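Local coordinates for BepE protein (Bartonella henselae str. Houston-1, PDB 4YK3) that is a Bartonella effector, represented here by its BID domain, a module of type IV secretion substrates that probably marks the protein for translocation, at residues Gln38-Val41 against Met42-Lys46; Leu63-Pro66 against Ser67-Glu70. All coordinates share one frame; numbering follows the deposited sequence.

Interaction 1. Residues Gln38-Val41 against Met42-Lys46; sequences QQEV and MHWCK
Glu40 and Trp44 meet one turn apart on helix 32-49 through both backbone and side chains. Trp44 N donates to Glu40 O, and the indole adds a second link: NE1 reaches Glu40 OE2 at 3.2 Å, with an N-H...acceptor angle of 148°. That bond is slightly skewed. The carboxylate oxygen is approached on its anti side and somewhat out of the carboxylate plane, and the two flat groups are turned 49° against each other. Glu40 starts with CG anti to its backbone N (chi1 -162°) and bends at chi2, which lays its chain beside the indole so that CG meets the ring edge in plane. The His43 imidazole turns its edge onto one indole face, with CD2 3.6 Å above the ring centre. Beyond the segments, Trp44 also stacks with His108 of helix 97-129.

The scaffold is the regular i to i+4 ladder of an alpha-helix within the four-helix bundle of the BID domain. On its buried side small and branched residues suit close packing: Val41 CG1 lies 4.1 Å from Cys45 SG, and both residues touch Leu55, while Val41 also packs on Met59 and Ala112.

Toward the exposed Gln39 and partly exposed Gln38 the contact turns polar. The flexible Met42, itself packed on Met59, Lys56 and Asp53, brings SD to 3.1 Å from Gln38 NE2, and Gln39 NE2 lies alongside the same sulfur at 3.7 Å. Gln39 NE2 donates to Gln38 OE1 at 2.6 Å, a short, bent bond in the acceptor's carbonyl plane but tilted from the donor amide.

Interaction 2. Residues Leu63-Pro66 against Ser67-Glu70; sequences LQKP and SEGE
Lys65 and Glu68 meet across the short turn that joins helix 56-64 to helix 69-78, their side chains crossing at a slant. The lysine chain leaves CB on an extended course and runs past Ser67 and Glu68. Its CB lies 4.2 Å from Glu68 OE2, at the margin of contact. CG then passes Ser67 OG at 3.3 Å, and CD makes the nearest approach to the carboxylate, 3.2 Å from Glu68 OE2. A bend at chi3 keeps CE and NZ near that oxygen, and the NZ to Glu68 OE2 distance of 3.9 Å makes a long salt bridge.

The backbone here forms two overlapping beta-turns of type I/III geometry that lead into helix 69-78: Glu68 N donates to Lys65 O at 2.9 Å, and Gly69 N to Pro66 O at 2.9 Å. Lys65 is the first residue to leave helical geometry. Pro66, lacking an N-H, cannot continue the helical hydrogen-bond ladder, which suits a place just past the end of helix 56-64, and its restrained phi fits the first turn position. Its ring is buried against Val120 and Gln124 of helix 97-129. Gly69, also buried, begins the next helix where a side chain would crowd Pro66 O.

The glutamate thus meets mostly the methylene groups of the lysine, and the long ionic pair, between an exposed and a partly exposed residue, probably contributes a modest electrostatic attraction across the turn.

How the interactions relate
The two contacts come in series along the chain: interaction 1 lies within helix 32-49, whereas interaction 2 forms the junction between helix 56-64, the next helix, and helix 69-78. Their centres are 18 Å apart and their nearest atoms about 7 Å, without touching. What joins them is Tyr116 of the long helix 97-129, touched by both Gln38 and Leu63; the other contacts of interaction 1 on that helix lie to the N-terminal side of Tyr116, those of interaction 2 to its C-terminal side. Helix 56-64 is a second bridge, since its Met59 packs on residues of interaction 1 while its end leads into interaction 2. One contact therefore belongs to a bundle helix, the other to a change of chain direction in the same BID domain.

Interaction 1. Residues Gln38-Val41 against Met42-Lys46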
# COMPACT_ATOMS: atom_id res chain seq x y z
N GLN A 38 -0.28 -5.64 -0.11
CA GLN A 38 0.71 -5.16 0.84
C GLN A 38 2.11 -5.51 0.35
O GLN A 38 2.98 -4.64 0.25
CB GLN A 38 0.45 -5.77 2.22
CG GLN A 38 1.20 -5.09 3.36
CD GLN A 38 2.59 -5.64 3.56
OE1 GLN A 38 2.94 -6.67 2.97
NE2 GLN A 38 3.40 -4.96 4.38
N GLN A 39 2.31 -6.79 0.04
CA GLN A 39 3.58 -7.25 -0.53
C GLN A 39 3.94 -6.53 -1.83
O GLN A 39 5.12 -6.25 -2.09
CB GLN A 39 3.54 -8.75 -0.78
CG GLN A 39 3.57 -9.57 0.50
CD GLN A 39 4.80 -9.28 1.33
OE1 GLN A 39 5.91 -9.71 1.00
NE2 GLN A 39 4.62 -8.57 2.44
N GLU A 40 2.93 -6.21 -2.63
CA GLU A 40 3.12 -5.49 -3.88
C GLU A 40 3.61 -4.06 -3.64
O GLU A 40 4.53 -3.58 -4.31
CB GLU A 40 1.82 -5.46 -4.67
CG GLU A 40 1.99 -5.13 -6.12
CD GLU A 40 2.54 -6.30 -6.91
OE1 GLU A 40 2.41 -7.44 -6.43
OE2 GLU A 40 3.10 -6.06 -8.01
N VAL A 41 2.97 -3.38 -2.70
CA VAL A 41 3.38 -2.05 -2.30
C VAL A 41 4.85 -2.07 -1.85
O VAL A 41 5.61 -1.20 -2.24
CB VAL A 41 2.45 -1.49 -1.20
CG1 VAL A 41 3.04 -0.23 -0.57
CG2 VAL A 41 1.07 -1.20 -1.78
N MET A 42 5.24 -3.06 -1.04
CA MET A 42 6.61 -3.07 -0.53
C MET A 42 7.61 -3.27 -1.66
O MET A 42 8.70 -2.68 -1.64
CB MET A 42 6.81 -4.17 0.52
CG MET A 42 5.99 -3.96 1.78
SD MET A 42 6.19 -5.29 2.97
CE MET A 42 7.96 -5.21 3.28
N HIS A 43 7.26 -4.11 -2.63
CA HIS A 43 8.14 -4.34 -3.77
C HIS A 43 8.40 -3.03 -4.50
O HIS A 43 9.53 -2.67 -4.79
CB HIS A 43 7.53 -5.36 -4.72
CG HIS A 43 8.27 -5.48 -6.02
ND1 HIS A 43 9.42 -6.22 -6.15
CD2 HIS A 43 8.02 -4.94 -7.24
CE1 HIS A 43 9.85 -6.14 -7.40
NE2 HIS A 43 9.02 -5.37 -8.08
N TRP A 44 7.34 -2.30 -4.80
CA TRP A 44 7.50 -1.09 -5.58
C TRP A 44 8.08 0.05 -4.73
O TRP A 44 8.70 0.95 -5.29
CB TRP A 44 6.17 -0.69 -6.24
CG TRP A 44 5.77 -1.68 -7.31
CD1 TRP A 44 4.72 -2.57 -7.25
CD2 TRP A 44 6.43 -1.94 -8.56
NE1 TRP A 44 4.69 -3.33 -8.38
CE2 TRP A 44 5.72 -2.98 -9.20
CE3 TRP A 44 7.55 -1.39 -9.20
CZ2 TRP A 44 6.09 -3.48 -10.46
CZ3 TRP A 44 7.91 -1.89 -10.45
CH2 TRP A 44 7.18 -2.92 -11.07
N CYS A 45 7.91 0.01 -3.40
CA CYS A 45 8.59 0.99 -2.54
C CYS A 45 10.10 0.81 -2.67
O CYS A 45 10.85 1.78 -2.80
CB CYS A 45 8.18 0.88 -1.07
SG CYS A 45 6.64 1.76 -0.70
N LYS A 46 10.53 -0.45 -2.66
CA LYS A 46 11.95 -0.75 -2.85
C LYS A 46 12.47 -0.14 -4.16
O LYS A 46 13.55 0.41 -4.21
CB LYS A 46 12.20 -2.25 -2.83
CG LYS A 46 13.68 -2.61 -2.87
CD LYS A 46 13.90 -4.05 -3.30
CE LYS A 46 14.06 -4.97 -2.10
NZ LYS A 46 14.45 -6.36 -2.49

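Interaction 2. Residues Leu63-Pro66 against Ser67-Glu70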
# COMPACT_ATOMS: atom_id res chain seq x y z
N LEU A 63 -5.16 -0.40 8.07
CA LEU A 63 -5.96 -1.52 8.58
C LEU A 63 -6.81 -1.10 9.77
O LEU A 63 -7.98 -1.44 9.84
CB LEU A 63 -5.08 -2.71 8.97
CG LEU A 63 -4.48 -3.53 7.82
CD1 LEU A 63 -3.84 -4.81 8.33
CD2 LEU A 63 -5.56 -3.84 6.79
N GLN A 64 -6.23 -0.32 10.69
CA GLN A 64 -6.98 0.12 11.87
C GLN A 64 -8.04 1.15 11.51
O GLN A 64 -9.08 1.22 12.17
CB GLN A 64 -6.03 0.69 12.94
CG GLN A 64 -5.03 -0.32 13.49
CD GLN A 64 -5.68 -1.57 14.09
OE1 GLN A 64 -6.85 -1.55 14.49
NE2 GLN A 64 -4.93 -2.66 14.14
N LYS A 65 -7.79 1.96 10.49
CA LYS A 65 -8.78 2.95 10.06
C LYS A 65 -8.82 3.08 8.54
O LYS A 65 -8.18 3.95 7.95
CB LYS A 65 -8.50 4.32 10.70
CG LYS A 65 -9.61 5.34 10.47
CD LYS A 65 -9.41 6.62 11.29
CE LYS A 65 -9.41 6.34 12.78
NZ LYS A 65 -9.18 7.58 13.59
N PRO A 66 -9.58 2.19 7.88
CA PRO A 66 -9.64 2.11 6.41
C PRO A 66 -9.97 3.44 5.73
O PRO A 66 -9.55 3.68 4.59
CB PRO A 66 -10.76 1.09 6.17
CG PRO A 66 -10.72 0.21 7.39
CD PRO A 66 -10.35 1.11 8.53
N SER A 67 -10.68 4.30 6.44
CA SER A 67 -11.10 5.60 5.91
C SER A 67 -9.91 6.51 5.61
O SER A 67 -10.06 7.52 4.93
CB SER A 67 -12.03 6.29 6.90
OG SER A 67 -11.32 6.71 8.06
N GLU A 68 -8.73 6.17 6.12
CA GLU A 68 -7.53 6.95 5.83
C GLU A 68 -6.77 6.39 4.63
O GLU A 68 -5.75 6.95 4.22
CB GLU A 68 -6.61 6.99 7.05
CG GLU A 68 -7.18 7.78 8.22
CD GLU A 68 -6.32 7.66 9.46
OE1 GLU A 68 -5.21 7.09 9.36
OE2 GLU A 68 -6.74 8.12 10.54
N GLY A 69 -7.25 5.29 4.07
CA GLY A 69 -6.60 4.70 2.92
C GLY A 69 -6.59 5.63 1.72
O GLY A 69 -5.58 5.73 1.02
N GLU A 70 -7.71 6.31 1.48
CA GLU A 70 -7.78 7.22 0.34
C GLU A 70 -6.71 8.31 0.48
O GLU A 70 -6.05 8.66 -0.49
CB GLU A 70 -9.17 7.85 0.21
CG GLU A 70 -9.45 8.38 -1.19
CD GLU A 70 -10.88 8.87 -1.38
OE1 GLU A 70 -11.82 8.20 -0.91
OE2 GLU A 70 -11.06 9.94 -2.02